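Local coordinates for putative phosphohydrolase (PDB 3M1T), which is of unproven function but probably acts in signal transduction through an HDOD domain related to the HD-type phosphohydrolases, at residues Leu82-Ile87 / Ala131-Ile136; Gln118-Arg123 / Ala219-Ile224; Pro150-Thr155 / Glu172-Asp177. One frame throughout, in Å; residues are numbered along the deposited sequence. Where two conformers were deposited one is given.

Interaction 1 (Leu82-Ile87 / Ala131-Ile136); sequences LRTLVI and AFTCGI
Inside the all-helical HDOD domain, Thr84 of helix 79-94 faces Phe132 and Thr133 of helix 128-137. The two short segments run almost parallel, 8° between their N-to-C directions and 10.2 Å apart at the closest approach of their axes, and the backbones come nearest at Thr84 and Thr133. Thr84 OG1 lies beside the backbone N (chi1 -53°) and reaches back to Gln80 O one turn earlier, which leaves CG2 anti to that N and pointing across the gap. The polar end is therefore tied up within its own helix, and only the apolar branch is offered to the partner. That methyl comes obliquely upon the Phe132 ring, above all at CD1; the very short approach belongs to one of two conformers modelled for Thr84 and is doubtful in detail. Thr133 repeats the same division of labour: OG1 bonds back to Glu129 O, and CG2 is turned to Ile87. Ile87 CG2 meets Thr133 CG2 at 4.0 Å, the two side chains crossing at about a right angle. Between the helices sits one water, 2.9 Å from Thr84 O, to which it donates, and 3.0 Å from Thr133 OG1. It also lies in the plane of the Phe132 ring, at its edge. With no direct hydrogen bond from segment to segment, this water, set between buried side chains, supplies a polar link. Behind the contact, Val86 and Ile87 pack on helix 19-29 and Leu85 on helix 46-56. From helix 128-137, Phe132 and Ile136 also rest against helix 103-124, and Ala131 and Cys134 against helix 213-227, so the contact joins the 19-29/46-56 side of the bundle to the 103-124/213-227 side.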
loop_
_atom_site.group_PDB
_atom_site.type_symbol
_atom_site.label_atom_id
_atom_site.label_comp_id
_atom_site.label_asym_id
_atom_site.label_seq_id
_atom_site.Cartn_x
_atom_site.Cartn_y
_atom_site.Cartn_z
ATOM N N LEU A 82 -0.270 -3.524 15.841
ATOM C CA LEU A 82 0.509 -4.768 15.641
ATOM C C LEU A 82 0.001 -5.521 14.408
ATOM O O LEU A 82 0.778 -5.923 13.565
ATOM C CB LEU A 82 0.453 -5.688 16.869
ATOM C CG LEU A 82 1.221 -7.017 16.787
ATOM C CD1 LEU A 82 2.708 -6.710 16.651
ATOM C CD2 LEU A 82 0.934 -7.908 17.972
ATOM N N ARG A 83 -1.314 -5.683 14.300
ATOM C CA ARG A 83 -1.879 -6.401 13.151
ATOM C C ARG A 83 -1.401 -5.767 11.867
ATOM O O ARG A 83 -1.025 -6.458 10.930
ATOM C CB ARG A 83 -3.412 -6.368 13.181
ATOM C CG ARG A 83 -4.054 -7.165 14.267
ATOM C CD ARG A 83 -5.566 -6.885 14.222
ATOM N NE ARG A 83 -6.288 -7.416 15.362
ATOM C CZ ARG A 83 -6.799 -8.645 15.451
ATOM N NH1 ARG A 83 -6.639 -9.537 14.459
ATOM N NH2 ARG A 83 -7.482 -8.979 16.534
ATOM N N THR A 84 -1.419 -4.456 11.850
ATOM C CA THR A 84 -1.072 -3.743 10.682
ATOM C C THR A 84 0.386 -3.999 10.268
ATOM O O THR A 84 0.663 -4.198 9.107
ATOM C CB THR A 84 -1.409 -2.305 10.921
ATOM O OG1 THR A 84 -2.793 -2.247 11.360
ATOM C CG2 THR A 84 -1.189 -1.519 9.646
ATOM N N LEU A 85 1.296 -4.015 11.239
ATOM C CA LEU A 85 2.705 -4.283 11.012
ATOM C C LEU A 85 2.974 -5.723 10.605
ATOM O O LEU A 85 3.885 -5.985 9.807
ATOM C CB LEU A 85 3.555 -3.876 12.237
ATOM C CG LEU A 85 3.562 -2.395 12.551
ATOM C CD1 LEU A 85 4.478 -2.201 13.732
ATOM C CD2 LEU A 85 3.981 -1.508 11.338
ATOM N N VAL A 86 2.170 -6.646 11.130
ATOM C CA VAL A 86 2.252 -8.065 10.702
ATOM C C VAL A 86 1.869 -8.168 9.247
ATOM O O VAL A 86 2.537 -8.801 8.475
ATOM C CB VAL A 86 1.390 -9.006 11.588
ATOM C CG1 VAL A 86 1.392 -10.412 11.005
ATOM C CG2 VAL A 86 1.908 -8.979 13.026
ATOM N N ILE A 87 0.764 -7.509 8.856
ATOM C CA ILE A 87 0.329 -7.542 7.471
ATOM C C ILE A 87 1.428 -7.009 6.597
ATOM O O ILE A 87 1.776 -7.600 5.589
ATOM C CB ILE A 87 -0.967 -6.745 7.289
ATOM C CG1 ILE A 87 -2.110 -7.471 7.983
ATOM C CG2 ILE A 87 -1.261 -6.535 5.756
ATOM C CD1 ILE A 87 -3.361 -6.594 8.198
ATOM N N ALA A 131 -6.649 2.183 5.957
ATOM C CA ALA A 131 -6.004 3.029 4.965
ATOM C C ALA A 131 -4.520 2.748 4.875
ATOM O O ALA A 131 -3.949 2.721 3.793
ATOM C CB ALA A 131 -6.256 4.528 5.305
ATOM N N PHE A 132 -3.895 2.510 6.018
ATOM C CA PHE A 132 -2.469 2.148 6.015
ATOM C C PHE A 132 -2.266 0.865 5.166
ATOM O O PHE A 132 -1.372 0.787 4.299
ATOM C CB PHE A 132 -1.946 1.946 7.447
ATOM C CG PHE A 132 -0.468 1.692 7.500
ATOM C CD1 PHE A 132 0.049 0.428 7.313
ATOM C CD2 PHE A 132 0.404 2.745 7.734
ATOM C CE1 PHE A 132 1.453 0.224 7.334
ATOM C CE2 PHE A 132 1.802 2.548 7.797
ATOM C CZ PHE A 132 2.308 1.296 7.575
ATOM N N THR A 133 -3.125 -0.129 5.391
ATOM C CA THR A 133 -2.983 -1.369 4.663
ATOM C C THR A 133 -3.192 -1.209 3.178
ATOM O O THR A 133 -2.505 -1.812 2.366
ATOM C CB THR A 133 -3.909 -2.476 5.280
ATOM O OG1 THR A 133 -3.489 -2.710 6.620
ATOM C CG2 THR A 133 -3.825 -3.796 4.504
ATOM N N CYS A 134 -4.159 -0.389 2.802
ATOM C CA CYS A 134 -4.384 -0.077 1.420
ATOM C C CYS A 134 -3.105 0.521 0.796
ATOM O O CYS A 134 -2.728 0.128 -0.286
ATOM C CB CYS A 134 -5.578 0.866 1.309
ATOM S SG CYS A 134 -6.283 0.941 -0.362
ATOM N N GLY A 135 -2.457 1.449 1.508
ATOM C CA GLY A 135 -1.183 1.951 1.086
ATOM C C GLY A 135 -0.114 0.878 0.903
ATOM O O GLY A 135 0.577 0.865 -0.137
ATOM N N ILE A 136 -0.029 -0.056 1.845
ATOM C CA ILE A 136 0.947 -1.157 1.740
ATOM C C ILE A 136 0.756 -1.928 0.465
ATOM O O ILE A 136 1.717 -2.295 -0.168
ATOM C CB ILE A 136 0.857 -2.109 2.936
ATOM C CG1 ILE A 136 1.301 -1.376 4.179
ATOM C CG2 ILE A 136 1.642 -3.439 2.675
ATOM C CD1 ILE A 136 2.732 -0.740 4.106
HETATM O O HOH W 1 -0.561 -3.176 6.704
#

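Interaction 2 (Gln118-Arg123 / Ala219-Ile224); sequences QELAKR and AMAKQI
Leu120 lays its CD1 methyl over the start of the Met220 side chain, 3.9 Å from Met220 CG and 4.1 Å from Met220 CB, the two chains meeting at a slant. Residue 220 is selenomethionine here. Its extended chain carries on past the leucine to Ile243, Asn244 and Ile249. The same leucine methyl also reaches Ala221, 4.4 Å from Leu120 CD1 to Ala221 CB, so a single branch spans two successive residues of helix 213-227. Ala221 in turn packs on Val113, Ile116 and Cys117, one and two turns earlier along helix 103-124.

Beside this apolar patch, helix 103-124 carries a salt bridge. Arg123 NE gives a 2.8 Å bond to Glu119 OE2 at an N-H...O angle of 157°, using the anti lone pair of that oxygen, with the acceptor close to the guanidinium plane. Glu119 OE1 pairs with Lys259, and Arg123 NH1 bonds to Asp252 O and Gly254 O, so the carboxylate and the guanidinium each have a second partner, tying the helix to the C-terminal part of the chain. Leu120, Met220 and Ala221 make a sparse, buried helix-helix contact of an all-alpha bundle; the i, i+4 salt bridge lies beside it within one helix.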
loop_
_atom_site.group_PDB
_atom_site.type_symbol
_atom_site.label_atom_id
_atom_site.label_comp_id
_atom_site.label_asym_id
_atom_site.label_seq_id
_atom_site.Cartn_x
_atom_site.Cartn_y
_atom_site.Cartn_z
ATOM N N GLN A 118 -3.155 6.898 6.314
ATOM C CA GLN A 118 -3.596 6.737 7.681
ATOM C C GLN A 118 -4.048 8.060 8.317
ATOM O O GLN A 118 -5.039 8.105 9.055
ATOM C CB GLN A 118 -2.461 6.105 8.494
ATOM C CG GLN A 118 -2.871 5.576 9.835
ATOM C CD GLN A 118 -1.758 4.782 10.507
ATOM O OE1 GLN A 118 -0.644 5.284 10.691
ATOM N NE2 GLN A 118 -2.059 3.528 10.881
ATOM N N GLU A 119 -3.287 9.125 8.058
ATOM C CA GLU A 119 -3.613 10.458 8.531
ATOM C C GLU A 119 -4.888 10.979 7.854
ATOM O O GLU A 119 -5.746 11.571 8.495
ATOM C CB GLU A 119 -2.463 11.418 8.220
ATOM C CG GLU A 119 -2.729 12.864 8.621
ATOM C CD GLU A 119 -3.031 13.066 10.105
ATOM O OE1 GLU A 119 -2.523 12.268 10.945
ATOM O OE2 GLU A 119 -3.723 14.062 10.418
ATOM N N LEU A 120 -4.995 10.760 6.549
ATOM C CA LEU A 120 -6.223 11.165 5.848
ATOM C C LEU A 120 -7.450 10.469 6.439
ATOM O O LEU A 120 -8.499 11.086 6.605
ATOM C CB LEU A 120 -6.126 10.880 4.342
ATOM C CG LEU A 120 -4.965 11.517 3.603
ATOM C CD1 LEU A 120 -4.946 11.161 2.114
ATOM C CD2 LEU A 120 -4.917 13.047 3.794
ATOM N N ALA A 121 -7.324 9.164 6.722
ATOM C CA ALA A 121 -8.422 8.393 7.313
ATOM C C ALA A 121 -8.865 8.935 8.670
ATOM O O ALA A 121 -10.059 8.988 9.008
ATOM C CB ALA A 121 -7.998 6.905 7.475
ATOM N N LYS A 122 -7.883 9.314 9.471
ATOM C CA LYS A 122 -8.169 9.922 10.765
ATOM C C LYS A 122 -9.042 11.136 10.592
ATOM O O LYS A 122 -10.020 11.327 11.336
ATOM C CB LYS A 122 -6.880 10.303 11.455
ATOM C CG LYS A 122 -6.230 9.122 12.150
ATOM C CD LYS A 122 -4.878 9.463 12.735
ATOM C CE LYS A 122 -4.052 8.186 12.966
ATOM N NZ LYS A 122 -2.892 8.489 13.853
ATOM N N ARG A 123 -8.693 11.964 9.602
ATOM C CA ARG A 123 -9.459 13.160 9.281
ATOM C C ARG A 123 -10.840 12.910 8.692
ATOM O O ARG A 123 -11.778 13.674 8.956
ATOM C CB ARG A 123 -8.633 14.066 8.355
ATOM C CG ARG A 123 -7.443 14.728 9.099
ATOM C CD ARG A 123 -6.348 15.278 8.183
ATOM N NE ARG A 123 -5.343 15.891 9.031
ATOM C CZ ARG A 123 -5.315 17.152 9.445
ATOM N NH1 ARG A 123 -6.214 18.031 9.021
ATOM N NH2 ARG A 123 -4.371 17.539 10.300
ATOM N N ALA A 219 -5.135 8.228 -4.108
ATOM C CA ALA A 219 -4.818 9.219 -5.163
ATOM C C ALA A 219 -4.111 10.446 -4.566
ATOM O O ALA A 219 -3.078 10.919 -5.094
ATOM C CB ALA A 219 -6.069 9.611 -5.897
HETATM N N MSE A 220 -4.665 10.937 -3.471
HETATM C CA MSE A 220 -4.141 12.105 -2.775
HETATM C C MSE A 220 -2.752 11.839 -2.193
HETATM O O MSE A 220 -1.785 12.578 -2.427
HETATM C CB MSE A 220 -5.124 12.568 -1.721
HETATM C CG MSE A 220 -4.583 13.699 -0.859
HETATM SE SE MSE A 220 -6.063 14.737 -0.173
HETATM C CE MSE A 220 -5.023 16.301 0.448
ATOM N N ALA A 221 -2.628 10.707 -1.489
ATOM C CA ALA A 221 -1.394 10.321 -0.798
ATOM C C ALA A 221 -0.264 10.094 -1.814
ATOM O O ALA A 221 0.889 10.491 -1.591
ATOM C CB ALA A 221 -1.648 9.068 0.065
ATOM N N LYS A 222 -0.585 9.459 -2.950
ATOM C CA LYS A 222 0.418 9.236 -3.989
ATOM C C LYS A 222 0.996 10.525 -4.565
ATOM O O LYS A 222 2.184 10.608 -4.816
ATOM C CB LYS A 222 -0.149 8.394 -5.126
ATOM C CG LYS A 222 -0.386 6.952 -4.756
ATOM C CD LYS A 222 -1.103 6.227 -5.866
ATOM C CE LYS A 222 -0.248 6.034 -7.118
ATOM N NZ LYS A 222 -1.051 5.516 -8.266
ATOM N N GLN A 223 0.102 11.471 -4.804
ATOM C CA GLN A 223 0.492 12.778 -5.352
ATOM C C GLN A 223 1.324 13.536 -4.344
ATOM O O GLN A 223 2.347 14.145 -4.716
ATOM C CB GLN A 223 -0.735 13.545 -5.816
ATOM C CG GLN A 223 -0.324 14.833 -6.635
ATOM C CD GLN A 223 -1.408 15.465 -7.455
ATOM O OE1 GLN A 223 -2.480 14.899 -7.656
ATOM N NE2 GLN A 223 -1.151 16.727 -7.929
ATOM N N ILE A 224 0.968 13.458 -3.069
ATOM C CA ILE A 224 1.705 14.137 -2.008
ATOM C C ILE A 224 3.105 13.561 -1.927
ATOM O O ILE A 224 4.112 14.283 -1.882
ATOM C CB ILE A 224 0.983 13.981 -0.647
ATOM C CG1 ILE A 224 -0.373 14.752 -0.631
ATOM C CG2 ILE A 224 1.886 14.376 0.494
ATOM C CD1 ILE A 224 -1.205 14.509 0.639
#

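Interaction 3 (Pro150-Thr155 / Glu172-Asp177); sequences PAVAAT and ELLGYD
A first torsion of 169° sets Val152 CG1 anti to the backbone N and aims it at the facing chain, where Leu173 and Leu174 receive it. Leu174, with chi1 -60° and an extended second torsion, brings its CD2 round to the valine although its CB does not point there. Val152 CG1 then lies 3.7 Å from Leu174 CD2 and 3.9 Å from Leu173 CB, with Leu173 CD1 a little farther at 4.1 Å. One methyl thus touches two consecutive residues. Valine and Leu174 slide past each other in opposite directions, whereas Leu173 crosses the valine at a slant. A turn farther along helix 150-161, Thr155 CG2 meets Leu173 CD1 at 4.3 Å, a loose touch at the exposed margin. No hydrogen bond joins the two segments, so the contact is apolar packing at the surface of the domain.

Leu174 has a second task. Its CB sits 3.9 Å above the Tyr176 ring plane, offset toward the rim, and its side chain also touches Ile145 of helix 140-148 and Asp149. Between leucine and tyrosine the chain leaves helix 166-174 through Gly175, whose positive phi of 87° marks the exit. Two residues on, Asp177 is the N-cap of helix 178-188: OD1 accepts from Glu180 N, and more weakly from Ala179 N. One helix therefore ends and the next begins within a few residues of Leu174. Helices 150-161 and 166-174 are consecutive, and these stretches of them run in opposite senses across a short connection: a helical hairpin on the outside of the HDOD domain, closed by a small cluster of valine and leucine.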
loop_
_atom_site.group_PDB
_atom_site.type_symbol
_atom_site.label_atom_id
_atom_site.label_comp_id
_atom_site.label_asym_id
_atom_site.label_seq_id
_atom_site.Cartn_x
_atom_site.Cartn_y
_atom_site.Cartn_z
ATOM N N PRO A 150 8.016 -9.057 -18.601
ATOM C CA PRO A 150 9.208 -8.177 -18.606
ATOM C C PRO A 150 9.400 -7.364 -19.872
ATOM O O PRO A 150 9.768 -6.146 -19.807
ATOM C CB PRO A 150 10.368 -9.139 -18.369
ATOM C CG PRO A 150 9.802 -10.485 -18.275
ATOM C CD PRO A 150 8.341 -10.453 -18.263
ATOM N N ALA A 151 9.203 -8.001 -21.026
ATOM C CA ALA A 151 9.417 -7.326 -22.287
ATOM C C ALA A 151 8.414 -6.154 -22.491
ATOM O O ALA A 151 8.795 -5.036 -22.830
ATOM C CB ALA A 151 9.356 -8.327 -23.432
ATOM N N VAL A 152 7.139 -6.446 -22.285
ATOM C CA VAL A 152 6.110 -5.421 -22.327
ATOM C C VAL A 152 6.377 -4.286 -21.342
ATOM O O VAL A 152 6.248 -3.132 -21.678
ATOM C CB VAL A 152 4.697 -6.018 -22.163
ATOM C CG1 VAL A 152 3.668 -4.928 -21.945
ATOM C CG2 VAL A 152 4.414 -6.845 -23.419
ATOM N N ALA A 153 6.754 -4.617 -20.103
ATOM C CA ALA A 153 7.054 -3.591 -19.124
ATOM C C ALA A 153 8.141 -2.662 -19.578
ATOM O O ALA A 153 8.043 -1.465 -19.418
ATOM C CB ALA A 153 7.452 -4.238 -17.780
ATOM N N ALA A 154 9.201 -3.201 -20.171
ATOM C CA ALA A 154 10.265 -2.375 -20.674
ATOM C C ALA A 154 9.820 -1.468 -21.848
ATOM O O ALA A 154 10.166 -0.279 -21.954
ATOM C CB ALA A 154 11.463 -3.267 -21.139
ATOM N N THR A 155 9.037 -2.071 -22.740
ATOM C CA THR A 155 8.471 -1.328 -23.874
ATOM C C THR A 155 7.604 -0.189 -23.373
ATOM O O THR A 155 7.664 0.947 -23.913
ATOM C CB THR A 155 7.699 -2.291 -24.771
ATOM O OG1 THR A 155 8.651 -3.230 -25.306
ATOM C CG2 THR A 155 7.000 -1.521 -25.923
ATOM N N GLU A 172 -3.386 -0.909 -23.283
ATOM C CA GLU A 172 -3.206 -1.228 -24.652
ATOM C C GLU A 172 -2.521 -2.525 -24.857
ATOM O O GLU A 172 -2.982 -3.282 -25.705
ATOM C CB GLU A 172 -2.394 -0.143 -25.413
ATOM C CG GLU A 172 -3.089 1.198 -25.562
ATOM C CD GLU A 172 -2.512 2.099 -26.633
ATOM O OE1 GLU A 172 -1.664 1.613 -27.389
ATOM O OE2 GLU A 172 -2.988 3.258 -26.735
ATOM N N LEU A 173 -1.383 -2.782 -24.185
ATOM C CA LEU A 173 -0.566 -3.927 -24.500
ATOM C C LEU A 173 -0.926 -5.189 -23.694
ATOM O O LEU A 173 -0.621 -6.287 -24.129
ATOM C CB LEU A 173 0.915 -3.583 -24.288
ATOM C CG LEU A 173 1.437 -2.527 -25.262
ATOM C CD1 LEU A 173 2.914 -2.219 -24.937
ATOM C CD2 LEU A 173 1.272 -3.033 -26.668
ATOM N N LEU A 174 -1.537 -5.014 -22.541
ATOM C CA LEU A 174 -1.879 -6.109 -21.633
ATOM C C LEU A 174 -3.379 -6.331 -21.491
ATOM O O LEU A 174 -3.768 -7.424 -21.097
ATOM C CB LEU A 174 -1.334 -5.838 -20.241
ATOM C CG LEU A 174 0.199 -5.672 -20.137
ATOM C CD1 LEU A 174 0.568 -5.122 -18.744
ATOM C CD2 LEU A 174 0.908 -6.957 -20.489
ATOM N N GLY A 175 -4.185 -5.305 -21.706
ATOM C CA GLY A 175 -5.623 -5.375 -21.525
ATOM C C GLY A 175 -6.064 -5.072 -20.094
ATOM O O GLY A 175 -7.281 -5.164 -19.772
ATOM N N TYR A 176 -5.129 -4.711 -19.215
ATOM C CA TYR A 176 -5.425 -4.274 -17.866
ATOM C C TYR A 176 -4.279 -3.398 -17.422
ATOM O O TYR A 176 -3.235 -3.370 -18.127
ATOM C CB TYR A 176 -5.566 -5.519 -16.929
ATOM C CG TYR A 176 -4.366 -6.401 -16.905
ATOM C CD1 TYR A 176 -3.268 -6.052 -16.146
ATOM C CD2 TYR A 176 -4.244 -7.499 -17.739
ATOM C CE1 TYR A 176 -2.164 -6.818 -16.174
ATOM C CE2 TYR A 176 -3.120 -8.317 -17.745
ATOM C CZ TYR A 176 -2.057 -7.937 -16.985
ATOM O OH TYR A 176 -0.919 -8.713 -17.020
ATOM N N ASP A 177 -4.436 -2.687 -16.302
ATOM C CA ASP A 177 -3.344 -1.859 -15.786
ATOM C C ASP A 177 -2.859 -2.308 -14.414
ATOM O O ASP A 177 -3.340 -3.319 -13.837
ATOM C CB ASP A 177 -3.648 -0.376 -15.777
ATOM C CG ASP A 177 -4.780 0.019 -14.866
ATOM O OD1 ASP A 177 -4.998 -0.623 -13.831
ATOM O OD2 ASP A 177 -5.498 1.006 -15.208
#

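In the fold
Interactions 1 and 2 touch each other. Their centres are 14 Å apart, and Ala131 CB lies 3.7 Å from Ala121 CB, while Phe132 CB packs on Gln118 NE2. Helix 103-124 follows helix 79-94 and precedes helix 128-137, so the segments of the two contacts alternate along the chain and interlock. Interaction 3 stands apart: its centre is 29 Å from each of the others, with nearest atoms about 14 Å from interaction 1 and about 9 Å from interaction 2. In sequence it falls between 118-123 and 219-224. None of the three contacts includes a metal or substrate; a glycerol, probably from the crystallisation liquor, bonds weakly to Glu172 in interaction 3.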